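Local coordinates for uncharacterized protein (Staphylococcus aureus subsp. aureus Mu50, PDB 4QPV) that is of unknown function but belongs to the DUF1672 family and has an unusual fold described as a kinked-helix-beta-beta-beta repeat, at residues Lys45-Lys50 with Ser101-Asp106; Ala52-Gln57 with Ser107-Glu112; Gly78-Val83 with Asn93-Phe98; Phe82-Asp87 with Ala161-Gln166. One frame throughout, in Å; residues are numbered along the deposited sequence. Where two conformers were deposited one is given.

Interaction 1 (Lys45-Lys50 with Ser101-Asp106); sequences KKHKDK and SIIESD
Lys50 lies across Ile103 at about a right angle, the closely packed part of the contact, and ends on Asp106. Its CG rests 4.0 Å from Ile103 CG2, and its CE comes within 3.3 Å of the Ile103 carbonyl O. The chain bends at chi2 (67°), which turns CD out of the otherwise extended course. Beyond it NZ forms a salt bridge of 2.7 Å with Asp106 OD1, meeting the syn side 32° out of the carboxylate plane. The same ammonium gives a hydrogen bond to a water, 2.8 Å from NZ, which in turn donates to Ile103 O. Asp106 is at the exposed end. The looser part is the His47 side, which makes only van der Waals contact across the two segments. There His47 CB stands 3.9 Å from Ile103 CG2, and Ile103 CD1 sits 4.1 Å above one face of the imidazole, offset toward its rim. His47, which also meets the ring of Phe43, occupies the break between helix 38-46 and helix 48-63, consistent with the kinked helix of this fold. The contact therefore packs that break against the loop running from strand 90-98 toward helix 116-133.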
loop_
_atom_site.group_PDB
_atom_site.type_symbol
_atom_site.label_atom_id
_atom_site.label_comp_id
_atom_site.label_asym_id
_atom_site.label_seq_id
_atom_site.Cartn_x
_atom_site.Cartn_y
_atom_site.Cartn_z
ATOM N N LYS A 45 -8.516 -16.982 14.139
ATOM C CA LYS A 45 -9.873 -17.314 13.709
ATOM C C LYS A 45 -10.855 -17.253 14.880
ATOM O O LYS A 45 -11.991 -16.830 14.704
ATOM C CB LYS A 45 -9.901 -18.711 13.070
ATOM C CG LYS A 45 -9.154 -18.783 11.753
ATOM C CD LYS A 45 -8.946 -20.232 11.352
ATOM C CE LYS A 45 -8.126 -20.393 10.095
ATOM N NZ LYS A 45 -7.789 -21.825 9.867
ATOM N N LYS A 46 -10.416 -17.656 16.065
ATOM C CA LYS A 46 -11.270 -17.692 17.250
ATOM C C LYS A 46 -11.497 -16.304 17.870
ATOM O O LYS A 46 -12.451 -16.133 18.641
ATOM C CB LYS A 46 -10.659 -18.634 18.294
ATOM C CG LYS A 46 -10.833 -20.113 17.961
ATOM C CD LYS A 46 -12.201 -20.629 18.366
ATOM C CE LYS A 46 -12.448 -22.029 17.861
ATOM N NZ LYS A 46 -13.875 -22.393 18.019
ATOM N N HIS A 47 -10.634 -15.316 17.545
ATOM C CA HIS A 47 -10.718 -13.982 18.142
ATOM C C HIS A 47 -10.655 -12.881 17.085
ATOM O O HIS A 47 -10.197 -11.780 17.374
ATOM C CB HIS A 47 -9.586 -13.793 19.178
ATOM C CG HIS A 47 -9.551 -14.888 20.191
ATOM N ND1 HIS A 47 -10.424 -14.900 21.270
ATOM C CD2 HIS A 47 -8.830 -16.030 20.195
ATOM C CE1 HIS A 47 -10.185 -16.033 21.906
ATOM N NE2 HIS A 47 -9.229 -16.742 21.300
ATOM N N LYS A 48 -11.171 -13.168 15.884
ATOM C CA LYS A 48 -11.198 -12.256 14.746
ATOM C C LYS A 48 -11.811 -10.897 15.124
ATOM O O LYS A 48 -11.168 -9.889 14.874
ATOM C CB LYS A 48 -11.969 -12.912 13.582
ATOM C CG LYS A 48 -12.045 -12.077 12.314
ATOM C CD LYS A 48 -13.053 -12.680 11.341
ATOM C CE LYS A 48 -13.311 -11.795 10.142
ATOM N NZ LYS A 48 -14.505 -12.248 9.370
ATOM N N ASP A 49 -13.012 -10.860 15.762
ATOM C CA ASP A 49 -13.655 -9.582 16.108
ATOM C C ASP A 49 -12.857 -8.758 17.136
ATOM O O ASP A 49 -12.702 -7.549 16.967
ATOM C CB ASP A 49 -15.088 -9.802 16.618
ATOM C CG ASP A 49 -16.039 -10.358 15.562
ATOM O OD1 ASP A 49 -15.680 -10.335 14.361
ATOM O OD2 ASP A 49 -17.121 -10.842 15.938
ATOM N N LYS A 50 -12.368 -9.398 18.187
ATOM C CA LYS A 50 -11.601 -8.692 19.215
ATOM C C LYS A 50 -10.306 -8.158 18.621
ATOM O O LYS A 50 -9.947 -7.014 18.871
ATOM C CB LYS A 50 -11.285 -9.639 20.398
ATOM C CG LYS A 50 -10.410 -9.028 21.513
ATOM C CD LYS A 50 -11.145 -7.900 22.252
ATOM C CE LYS A 50 -10.508 -7.620 23.590
ATOM N NZ LYS A 50 -11.414 -6.827 24.463
ATOM N N SER A 101 -1.805 -11.928 23.698
ATOM C CA SER A 101 -2.237 -11.162 24.881
ATOM C C SER A 101 -3.034 -9.888 24.520
ATOM O O SER A 101 -3.596 -9.263 25.417
ATOM C CB SER A 101 -1.042 -10.793 25.752
ATOM O OG SER A 101 -0.198 -9.890 25.060
ATOM N N ILE A 102 -3.127 -9.529 23.230
ATOM C CA ILE A 102 -3.930 -8.379 22.785
ATOM C C ILE A 102 -5.425 -8.513 23.182
ATOM O O ILE A 102 -6.091 -7.495 23.360
ATOM C CB ILE A 102 -3.783 -8.105 21.257
ATOM C CG1 ILE A 102 -4.253 -6.667 20.896
ATOM C CG2 ILE A 102 -4.482 -9.185 20.395
ATOM C CD1 ILE A 102 -3.435 -5.506 21.499
ATOM N N ILE A 103 -5.933 -9.749 23.360
ATOM C CA ILE A 103 -7.345 -9.970 23.734
ATOM C C ILE A 103 -7.624 -9.657 25.211
ATOM O O ILE A 103 -8.786 -9.652 25.621
ATOM C CB ILE A 103 -7.749 -11.449 23.426
ATOM C CG1 ILE A 103 -7.021 -12.478 24.352
ATOM C CG2 ILE A 103 -7.605 -11.793 21.918
ATOM C CD1 ILE A 103 -7.700 -13.900 24.382
ATOM N N GLU A 104 -6.572 -9.442 26.014
ATOM C CA GLU A 104 -6.698 -9.303 27.468
ATOM C C GLU A 104 -7.282 -7.982 27.970
ATOM O O GLU A 104 -7.732 -7.930 29.117
ATOM C CB GLU A 104 -5.339 -9.521 28.135
ATOM C CG GLU A 104 -4.845 -10.959 28.022
ATOM C CD GLU A 104 -3.509 -11.228 28.681
ATOM O OE1 GLU A 104 -3.014 -10.348 29.422
ATOM O OE2 GLU A 104 -2.943 -12.316 28.439
ATOM N N SER A 105 -7.278 -6.931 27.149
ATOM C CA SER A 105 -7.736 -5.617 27.614
ATOM C C SER A 105 -8.323 -4.759 26.495
ATOM O O SER A 105 -8.235 -5.115 25.331
ATOM C CB SER A 105 -6.534 -4.881 28.222
ATOM O OG SER A 105 -6.849 -3.580 28.676
ATOM N N ASP A 106 -8.916 -3.614 26.868
ATOM C CA ASP A 106 -9.356 -2.597 25.908
ATOM C C ASP A 106 -8.633 -1.283 26.225
ATOM O O ASP A 106 -8.953 -0.246 25.645
ATOM C CB ASP A 106 -10.877 -2.417 25.897
ATOM C CG ASP A 106 -11.608 -3.641 25.412
ATOM O OD1 ASP A 106 -11.325 -4.092 24.279
ATOM O OD2 ASP A 106 -12.414 -4.190 26.190
HETATM O O HOH W 1 -10.451 -7.767 26.948
#

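Interaction 2 (Ala52-Gln57 with Ser107-Glu112); sequences AKRGEQ and SSLRSE
Arg54 and Gln57, one turn apart on helix 48-63, both reach the carbonyl O of Ser107 while bonding to each other, which closes a small polar triangle. Arg54 NH1 donates to Ser107 O at 2.8 Å; the bond is fairly straight (161° at the hydrogen), and the acceptor lies in the guanidinium plane. The same NH1 donates to Gln57 OE1 at 2.8 Å, there from above the amide carbonyl plane. Gln57 NE2 completes the triangle with a weak bond to Ser107 O, 3.1 Å long and bent to 122°. Bends at chi2 and chi3 swing CD and NE of Arg54 away from an extended course, whereas the Gln57 side chain runs out straight.

Leu109 supplies the apolar counterpart. It crosses Arg54 at about a right angle and lays CD2 3.4 Å above one face of the guanidinium, offset toward the rim. Its CG is 3.5 Å from NH1, and its CD1 reaches the Arg54 backbone O at 3.2 Å. At the guanidinium edge, a water accepts from NH2 at 2.9 Å and donates to Ser108 O. Arg54 NE is bonded to Ile102 O, and Gln57 NE2 also hydrogen-bonds to Asp106 O.

The buried guanidinium is thus held by neutral oxygens at its edge and by a leucine on a face. Such bonding would fix its plane and rotation, and it lets one cation bind two loop carbonyls directly and a third through water, where residues 107-112 have no helix or strand of their own.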
loop_
_atom_site.group_PDB
_atom_site.type_symbol
_atom_site.label_atom_id
_atom_site.label_comp_id
_atom_site.label_asym_id
_atom_site.label_seq_id
_atom_site.Cartn_x
_atom_site.Cartn_y
_atom_site.Cartn_z
ATOM N N ALA A 52 -9.620 -7.489 15.452
ATOM C CA ALA A 52 -9.991 -6.416 14.515
ATOM C C ALA A 52 -10.247 -5.106 15.274
ATOM O O ALA A 52 -9.711 -4.063 14.897
ATOM C CB ALA A 52 -11.225 -6.816 13.717
ATOM N N LYS A 53 -11.004 -5.183 16.392
ATOM C CA LYS A 53 -11.324 -4.028 17.236
ATOM C C LYS A 53 -10.040 -3.413 17.816
ATOM O O LYS A 53 -9.895 -2.183 17.794
ATOM C CB LYS A 53 -12.295 -4.454 18.379
ATOM C CG LYS A 53 -12.633 -3.326 19.351
ATOM C CD LYS A 53 -13.789 -3.660 20.295
ATOM C CE LYS A 53 -13.433 -4.619 21.403
ATOM N NZ LYS A 53 -14.523 -4.698 22.413
ATOM N N ARG A 54 -9.124 -4.263 18.335
ATOM C CA ARG A 54 -7.845 -3.788 18.909
ATOM C C ARG A 54 -6.946 -3.163 17.819
ATOM O O ARG A 54 -6.286 -2.153 18.078
ATOM C CB ARG A 54 -7.102 -4.908 19.665
ATOM C CG ARG A 54 -7.851 -5.396 20.932
ATOM C CD ARG A 54 -7.760 -4.375 22.059
ATOM N NE ARG A 54 -6.616 -4.632 22.933
ATOM C CZ ARG A 54 -6.089 -3.742 23.772
ATOM N NH1 ARG A 54 -6.548 -2.497 23.807
ATOM N NH2 ARG A 54 -5.098 -4.090 24.575
ATOM N N GLY A 55 -6.938 -3.746 16.626
ATOM C CA GLY A 55 -6.179 -3.198 15.496
ATOM C C GLY A 55 -6.676 -1.820 15.105
ATOM O O GLY A 55 -5.888 -0.880 14.969
ATOM N N GLU A 56 -8.002 -1.659 15.030
ATOM C CA GLU A 56 -8.618 -0.357 14.731
ATOM C C GLU A 56 -8.277 0.648 15.841
ATOM O O GLU A 56 -7.874 1.784 15.553
ATOM C CB GLU A 56 -10.138 -0.523 14.553
ATOM C CG GLU A 56 -10.463 -1.264 13.252
ATOM C CD GLU A 56 -11.838 -1.909 13.175
ATOM O OE1 GLU A 56 -12.647 -1.739 14.119
ATOM O OE2 GLU A 56 -12.098 -2.610 12.171
ATOM N N GLN A 57 -8.356 0.200 17.113
ATOM C CA GLN A 57 -8.015 1.053 18.254
ATOM C C GLN A 57 -6.568 1.543 18.143
ATOM O O GLN A 57 -6.307 2.706 18.452
ATOM C CB GLN A 57 -8.211 0.297 19.585
ATOM C CG GLN A 57 -7.913 1.144 20.840
ATOM C CD GLN A 57 -7.937 0.316 22.100
ATOM O OE1 GLN A 57 -8.104 -0.907 22.065
ATOM N NE2 GLN A 57 -7.824 0.965 23.258
ATOM N N SER A 107 -7.631 -1.342 27.114
ATOM C CA SER A 107 -6.869 -0.162 27.530
ATOM C C SER A 107 -6.042 0.412 26.368
ATOM O O SER A 107 -5.825 -0.248 25.352
ATOM C CB SER A 107 -5.986 -0.458 28.741
ATOM O OG SER A 107 -4.968 -1.390 28.419
ATOM N N SER A 108 -5.671 1.686 26.493
ATOM C CA SER A 108 -4.938 2.417 25.466
ATOM C C SER A 108 -3.814 1.606 24.821
ATOM O O SER A 108 -3.052 0.908 25.495
ATOM C CB SER A 108 -4.357 3.697 26.052
ATOM O OG SER A 108 -3.594 4.355 25.055
ATOM N N LEU A 109 -3.708 1.739 23.498
ATOM C CA LEU A 109 -2.666 1.096 22.722
ATOM C C LEU A 109 -1.616 2.121 22.256
ATOM O O LEU A 109 -0.802 1.794 21.389
ATOM C CB LEU A 109 -3.270 0.312 21.552
ATOM C CG LEU A 109 -3.950 -0.994 21.977
ATOM C CD1 LEU A 109 -4.700 -1.615 20.811
ATOM C CD2 LEU A 109 -2.933 -1.986 22.550
ATOM N N ARG A 110 -1.617 3.348 22.870
ATOM C CA ARG A 110 -0.635 4.404 22.589
ATOM C C ARG A 110 0.767 3.798 22.746
ATOM O O ARG A 110 1.089 3.278 23.820
ATOM C CB ARG A 110 -0.876 5.596 23.540
ATOM C CG ARG A 110 0.228 6.645 23.616
ATOM C CD ARG A 110 -0.105 7.742 24.619
ATOM N NE ARG A 110 0.013 7.288 26.008
ATOM C CZ ARG A 110 -1.016 6.981 26.796
ATOM N NH1 ARG A 110 -2.260 7.083 26.345
ATOM N NH2 ARG A 110 -0.807 6.574 28.040
ATOM N N SER A 111 1.552 3.793 21.672
ATOM C CA SER A 111 2.875 3.187 21.606
ATOM C C SER A 111 4.025 4.117 21.962
ATOM O O SER A 111 4.019 5.303 21.613
ATOM C CB SER A 111 3.101 2.640 20.202
ATOM O OG SER A 111 4.297 1.887 20.096
ATOM N N GLU A 112 5.040 3.534 22.628
ATOM C CA GLU A 112 6.294 4.194 22.992
ATOM C C GLU A 112 7.443 3.597 22.149
ATOM O O GLU A 112 8.614 3.872 22.420
ATOM C CB GLU A 112 6.579 4.081 24.507
ATOM C CG GLU A 112 5.637 4.889 25.393
ATOM C CD GLU A 112 5.514 6.380 25.127
ATOM O OE1 GLU A 112 6.538 7.027 24.807
ATOM O OE2 GLU A 112 4.387 6.909 25.271
HETATM O O HOH W 2 -3.648 -2.209 26.171
#

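Interaction 3 (Gly78-Val83 with Asn93-Phe98); sequences GVEVFV and NASIPF
Ser95 and its neighbours Phe82 and Glu80 carry the side-chain contact on one face of this antiparallel strand pair. Ser95 CB lies over the centre of the Phe82 ring, 3.8 Å from the centroid and only 8° off the ring normal, a CH-pi contact. With chi1 at 78°, Ser95 OG sits between the backbone N and the carbonyl carbon; it donates a short bond of 2.5 Å to Glu80 OE2, using the anti lone pair. The Glu80 chain is extended to make that reach. Glu80 with Pro97 and Phe82 with Ser95 are non-hydrogen-bonded antiparallel pairs.

On the other face Val79, Val81 and Val83 stand beside Phe98, Ile96 and Ala94. Val79 CG2 touches Phe98 CB at 3.9 Å, and in the conformer given Val81 CG2 comes to 3.8 Å from Phe98 CE2. Between the two faces runs the backbone ladder. Val79, Val81 and Val83 form hydrogen-bonded pairs with Phe98, Ile96 and Ala94, each pair exchanging two N-H to O bonds such as Phe98 N to Val79 O at 2.8 Å.

Farther out, Ser75 OG bonds Glu80 OE1, Asn167 ND2 bonds Ser95 OG, and the ring of Phe32 meets Phe82 steeply. Ile51, Phe58 and Phe59 of helix 48-63 pack on the valine and isoleucine face.

The hairpin is therefore two-sided. One face is apolar and seats helix 48-63; on the other, Ser95 sits between an aromatic ring, met by its CB, and a carboxylate, met by its OG. Each oxygen of that carboxylate has a hydroxyl partner, an arrangement that would probably stabilise its negative charge.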
loop_
_atom_site.group_PDB
_atom_site.type_symbol
_atom_site.label_atom_id
_atom_site.label_comp_id
_atom_site.label_asym_id
_atom_site.label_seq_id
_atom_site.Cartn_x
_atom_site.Cartn_y
_atom_site.Cartn_z
ATOM N N GLY A 78 2.081 -14.951 17.146
ATOM C CA GLY A 78 0.964 -14.057 17.423
ATOM C C GLY A 78 0.023 -13.896 16.249
ATOM O O GLY A 78 -0.240 -14.839 15.495
ATOM N N VAL A 79 -0.515 -12.700 16.106
ATOM C CA VAL A 79 -1.480 -12.400 15.051
ATOM C C VAL A 79 -1.080 -11.100 14.361
ATOM O O VAL A 79 -0.170 -10.392 14.816
ATOM C CB VAL A 79 -2.938 -12.333 15.592
ATOM C CG1 VAL A 79 -3.367 -13.676 16.195
ATOM C CG2 VAL A 79 -3.106 -11.193 16.612
ATOM N N GLU A 80 -1.761 -10.803 13.271
ATOM C CA GLU A 80 -1.540 -9.590 12.485
ATOM C C GLU A 80 -2.863 -9.120 11.899
ATOM O O GLU A 80 -3.637 -9.938 11.401
ATOM C CB GLU A 80 -0.511 -9.847 11.390
ATOM C CG GLU A 80 -0.110 -8.601 10.605
ATOM C CD GLU A 80 1.074 -8.863 9.699
ATOM O OE1 GLU A 80 1.573 -10.013 9.675
ATOM O OE2 GLU A 80 1.512 -7.911 9.017
ATOM N N VAL A 81 -3.121 -7.804 11.978
ATOM C CA VAL A 81 -4.351 -7.182 11.473
ATOM C C VAL A 81 -4.012 -6.275 10.311
ATOM O O VAL A 81 -3.218 -5.350 10.485
ATOM C CB VAL A 81 -5.131 -6.367 12.546
ATOM C CG1 VAL A 81 -6.527 -5.986 12.052
ATOM C CG2 VAL A 81 -5.205 -7.095 13.868
ATOM N N PHE A 82 -4.639 -6.509 9.162
ATOM C CA PHE A 82 -4.505 -5.677 7.967
ATOM C C PHE A 82 -5.664 -4.699 8.064
ATOM O O PHE A 82 -6.764 -5.115 8.452
ATOM C CB PHE A 82 -4.580 -6.542 6.705
ATOM C CG PHE A 82 -3.318 -7.326 6.454
ATOM C CD1 PHE A 82 -2.994 -8.434 7.246
ATOM C CD2 PHE A 82 -2.450 -6.966 5.430
ATOM C CE1 PHE A 82 -1.811 -9.142 7.028
ATOM C CE2 PHE A 82 -1.265 -7.679 5.214
ATOM C CZ PHE A 82 -0.958 -8.761 6.008
ATOM N N VAL A 83 -5.417 -3.419 7.779
ATOM C CA VAL A 83 -6.438 -2.385 7.875
ATOM C C VAL A 83 -6.469 -1.536 6.594
ATOM O O VAL A 83 -5.460 -1.409 5.909
ATOM C CB VAL A 83 -6.267 -1.473 9.132
ATOM C CG1 VAL A 83 -6.311 -2.274 10.444
ATOM C CG2 VAL A 83 -4.989 -0.613 9.049
ATOM N N ASN A 93 -3.492 1.204 3.078
ATOM C CA ASN A 93 -3.604 -0.121 3.681
ATOM C C ASN A 93 -2.347 -0.345 4.479
ATOM O O ASN A 93 -1.262 0.067 4.051
ATOM C CB ASN A 93 -3.826 -1.218 2.660
ATOM C CG ASN A 93 -5.255 -1.268 2.205
ATOM O OD1 ASN A 93 -5.761 -0.331 1.575
ATOM N ND2 ASN A 93 -5.951 -2.332 2.563
ATOM N N ALA A 94 -2.489 -0.937 5.659
ATOM C CA ALA A 94 -1.353 -1.175 6.540
ATOM C C ALA A 94 -1.631 -2.399 7.363
ATOM O O ALA A 94 -2.741 -2.931 7.302
ATOM C CB ALA A 94 -1.163 0.045 7.454
ATOM N N SER A 95 -0.636 -2.861 8.128
ATOM C CA SER A 95 -0.846 -3.984 9.043
ATOM C C SER A 95 -0.052 -3.779 10.304
ATOM O O SER A 95 0.974 -3.075 10.311
ATOM C CB SER A 95 -0.518 -5.327 8.389
ATOM O OG SER A 95 0.882 -5.548 8.332
ATOM N N ILE A 96 -0.532 -4.400 11.385
ATOM C CA ILE A 96 0.110 -4.310 12.686
ATOM C C ILE A 96 0.173 -5.704 13.315
ATOM O O ILE A 96 -0.870 -6.365 13.369
ATOM C CB ILE A 96 -0.605 -3.271 13.614
ATOM C CG1 ILE A 96 0.098 -3.112 14.979
ATOM C CG2 ILE A 96 -2.112 -3.535 13.786
ATOM C CD1 ILE A 96 1.430 -2.368 14.952
ATOM N N PRO A 97 1.342 -6.162 13.817
ATOM C CA PRO A 97 1.351 -7.464 14.504
ATOM C C PRO A 97 0.958 -7.288 15.965
ATOM O O PRO A 97 1.181 -6.218 16.551
ATOM C CB PRO A 97 2.802 -7.917 14.348
ATOM C CG PRO A 97 3.590 -6.639 14.354
ATOM C CD PRO A 97 2.695 -5.545 13.830
ATOM N N PHE A 98 0.403 -8.342 16.575
ATOM C CA PHE A 98 0.097 -8.345 18.002
ATOM C C PHE A 98 0.451 -9.666 18.630
ATOM O O PHE A 98 0.368 -10.692 17.958
ATOM C CB PHE A 98 -1.414 -8.134 18.234
ATOM C CG PHE A 98 -2.017 -6.790 17.940
ATOM C CD1 PHE A 98 -1.514 -5.638 18.541
ATOM C CD2 PHE A 98 -3.189 -6.688 17.200
ATOM C CE1 PHE A 98 -2.122 -4.395 18.325
ATOM C CE2 PHE A 98 -3.830 -5.459 17.043
ATOM C CZ PHE A 98 -3.298 -4.322 17.619
#

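Interaction 4 (Phe82-Asp87 with Ala161-Gln166); sequences FVHCDD and AIMKTQ
Thr165, whose carbonyl O lies 3.8 Å from Phe82 CE2, sends two bonds to a single acceptor: its OG1 (2.6 Å) and its backbone N (2.9 Å) reach Ala161 O from opposite faces of the carbonyl plane. Gln166 NE2 in turn donates to Thr165 OG1 at 3.0 Å, which braces the end of helix 159-165. The ring of Phe82 lies against the carbonyls where the helix ends, in packing without a hydrogen bond. Lys164 O stands over one ring face, offset toward the rim, while Gln166 O lies in the ring plane at the edge, 3.6 Å from CD2.

Farther along the strand, Met163, present as selenomethionine, places SE 3.5 Å above the His84 ring, offset toward the rim. In this Met-aromatic contact, made here by selenium, the nearest ring atom is ND1, 3.6 Å from SE. Bends at chi2 and chi3 bring SE and then CE to the imidazole. Met163 was modelled in two conformers, so the detail is less certain. The side-chain amide of Asn93 adjoins His84 ND1.

Across the strand, Thr70 OG1 and Asn71 ND2 of strand 67-75 bond the carbonyls of Met163 and Lys164. The helix end thus rests on the sheet formed by strands 67-75, 78-87 and 90-98.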
loop_
_atom_site.group_PDB
_atom_site.type_symbol
_atom_site.label_atom_id
_atom_site.label_comp_id
_atom_site.label_asym_id
_atom_site.label_seq_id
_atom_site.Cartn_x
_atom_site.Cartn_y
_atom_site.Cartn_z
ATOM N N PHE A 82 -4.639 -6.509 9.162
ATOM C CA PHE A 82 -4.505 -5.677 7.967
ATOM C C PHE A 82 -5.664 -4.699 8.064
ATOM O O PHE A 82 -6.764 -5.115 8.452
ATOM C CB PHE A 82 -4.580 -6.542 6.705
ATOM C CG PHE A 82 -3.318 -7.326 6.454
ATOM C CD1 PHE A 82 -2.994 -8.434 7.246
ATOM C CD2 PHE A 82 -2.450 -6.966 5.430
ATOM C CE1 PHE A 82 -1.811 -9.142 7.028
ATOM C CE2 PHE A 82 -1.265 -7.679 5.214
ATOM C CZ PHE A 82 -0.958 -8.761 6.008
ATOM N N VAL A 83 -5.417 -3.419 7.779
ATOM C CA VAL A 83 -6.438 -2.385 7.875
ATOM C C VAL A 83 -6.469 -1.536 6.594
ATOM O O VAL A 83 -5.460 -1.409 5.909
ATOM C CB VAL A 83 -6.267 -1.473 9.132
ATOM C CG1 VAL A 83 -6.311 -2.274 10.444
ATOM C CG2 VAL A 83 -4.989 -0.613 9.049
ATOM N N HIS A 84 -7.629 -0.950 6.305
ATOM C CA HIS A 84 -7.798 0.010 5.230
ATOM C C HIS A 84 -8.279 1.305 5.852
ATOM O O HIS A 84 -9.172 1.308 6.709
ATOM C CB HIS A 84 -8.762 -0.474 4.122
ATOM C CG HIS A 84 -8.935 0.526 3.006
ATOM N ND1 HIS A 84 -7.921 0.774 2.096
ATOM C CD2 HIS A 84 -9.998 1.317 2.701
ATOM C CE1 HIS A 84 -8.398 1.686 1.256
ATOM N NE2 HIS A 84 -9.642 2.039 1.571
ATOM N N CYS A 85 -7.666 2.399 5.440
ATOM C CA CYS A 85 -8.019 3.732 5.886
ATOM C C CYS A 85 -8.537 4.524 4.703
ATOM O O CYS A 85 -7.944 4.480 3.625
ATOM C CB CYS A 85 -6.813 4.426 6.513
ATOM S SG CYS A 85 -7.172 6.084 7.165
ATOM N N ASP A 86 -9.652 5.241 4.913
ATOM C CA ASP A 86 -10.219 6.194 3.954
ATOM C C ASP A 86 -10.913 7.224 4.834
ATOM O O ASP A 86 -12.127 7.189 5.023
ATOM C CB ASP A 86 -11.119 5.539 2.885
ATOM C CG ASP A 86 -11.549 6.496 1.765
ATOM O OD1 ASP A 86 -11.388 7.726 1.934
ATOM O OD2 ASP A 86 -12.010 6.006 0.706
ATOM N N ASP A 87 -10.098 8.092 5.435
ATOM C CA ASP A 87 -10.538 9.047 6.447
ATOM C C ASP A 87 -10.019 10.429 6.105
ATOM O O ASP A 87 -8.802 10.618 6.051
ATOM C CB ASP A 87 -10.003 8.572 7.814
ATOM C CG ASP A 87 -10.507 9.352 9.017
ATOM O OD1 ASP A 87 -11.438 10.184 8.846
ATOM O OD2 ASP A 87 -9.988 9.121 10.134
ATOM N N ALA A 161 -7.566 -8.932 -3.449
ATOM C CA ALA A 161 -6.171 -9.266 -3.164
ATOM C C ALA A 161 -5.465 -8.094 -2.470
ATOM O O ALA A 161 -4.778 -8.318 -1.475
ATOM C CB ALA A 161 -5.438 -9.633 -4.458
ATOM N N ILE A 162 -5.646 -6.851 -2.962
ATOM C CA ILE A 162 -4.932 -5.723 -2.334
ATOM C C ILE A 162 -5.496 -5.422 -0.921
ATOM O O ILE A 162 -4.725 -5.086 -0.018
ATOM C CB ILE A 162 -4.890 -4.446 -3.223
ATOM C CG1 ILE A 162 -6.270 -3.831 -3.428
ATOM C CG2 ILE A 162 -4.155 -4.688 -4.588
ATOM C CD1 ILE A 162 -6.272 -2.471 -4.101
HETATM N N MSE A 163 -6.815 -5.569 -0.745
HETATM C CA MSE A 163 -7.445 -5.284 0.554
HETATM C C MSE A 163 -7.027 -6.301 1.615
HETATM O O MSE A 163 -6.722 -5.903 2.750
HETATM C CB MSE A 163 -8.977 -5.243 0.426
HETATM C CG MSE A 163 -9.481 -3.985 -0.272
HETATM SE SE MSE A 163 -8.944 -2.297 0.605
HETATM C CE MSE A 163 -8.254 -1.480 -0.947
ATOM N N LYS A 164 -6.943 -7.572 1.260
ATOM C CA LYS A 164 -6.608 -8.617 2.229
ATOM C C LYS A 164 -5.137 -8.966 2.388
ATOM O O LYS A 164 -4.796 -9.601 3.399
ATOM C CB LYS A 164 -7.371 -9.883 1.837
ATOM C CG LYS A 164 -8.876 -9.695 1.987
ATOM C CD LYS A 164 -9.681 -10.914 1.633
ATOM C CE LYS A 164 -11.158 -10.571 1.706
ATOM N NZ LYS A 164 -11.985 -11.750 2.078
ATOM N N THR A 165 -4.271 -8.642 1.393
ATOM C CA THR A 165 -2.902 -9.165 1.465
ATOM C C THR A 165 -1.786 -8.128 1.421
ATOM O O THR A 165 -0.617 -8.510 1.549
ATOM C CB THR A 165 -2.672 -10.198 0.331
ATOM O OG1 THR A 165 -2.498 -9.552 -0.942
ATOM C CG2 THR A 165 -3.776 -11.262 0.244
ATOM N N GLN A 166 -2.110 -6.852 1.185
ATOM C CA GLN A 166 -1.077 -5.818 1.025
ATOM C C GLN A 166 -1.156 -4.804 2.154
ATOM O O GLN A 166 -2.240 -4.583 2.712
ATOM C CB GLN A 166 -1.208 -5.140 -0.359
ATOM C CG GLN A 166 -1.196 -6.158 -1.548
ATOM C CD GLN A 166 0.132 -6.886 -1.707
ATOM O OE1 GLN A 166 1.210 -6.283 -1.773
ATOM N NE2 GLN A 166 0.081 -8.210 -1.780
#

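In the fold
Interactions 1 and 2 continue one another along helix 48-63 and the loop after strand 90-98. Their centres are 11 Å apart, and they touch where Gln57 NE2 lies 2.9 Å from Asp106 O. Interaction 3 is nested in sequence inside the loops that both close. Its Phe98 ring packs against the helix, with CE2 3.6 Å from Gly55 N, so interactions 2 and 3 hold the helix between loop and sheet. Interaction 4 shares Phe82 and Val83 with interaction 3, centres 10 Å apart, and brings helix 159-165 to the sheet. Interactions 1 and 4 do not touch; their centres are 20 Å apart and their nearest atoms about 8 Å.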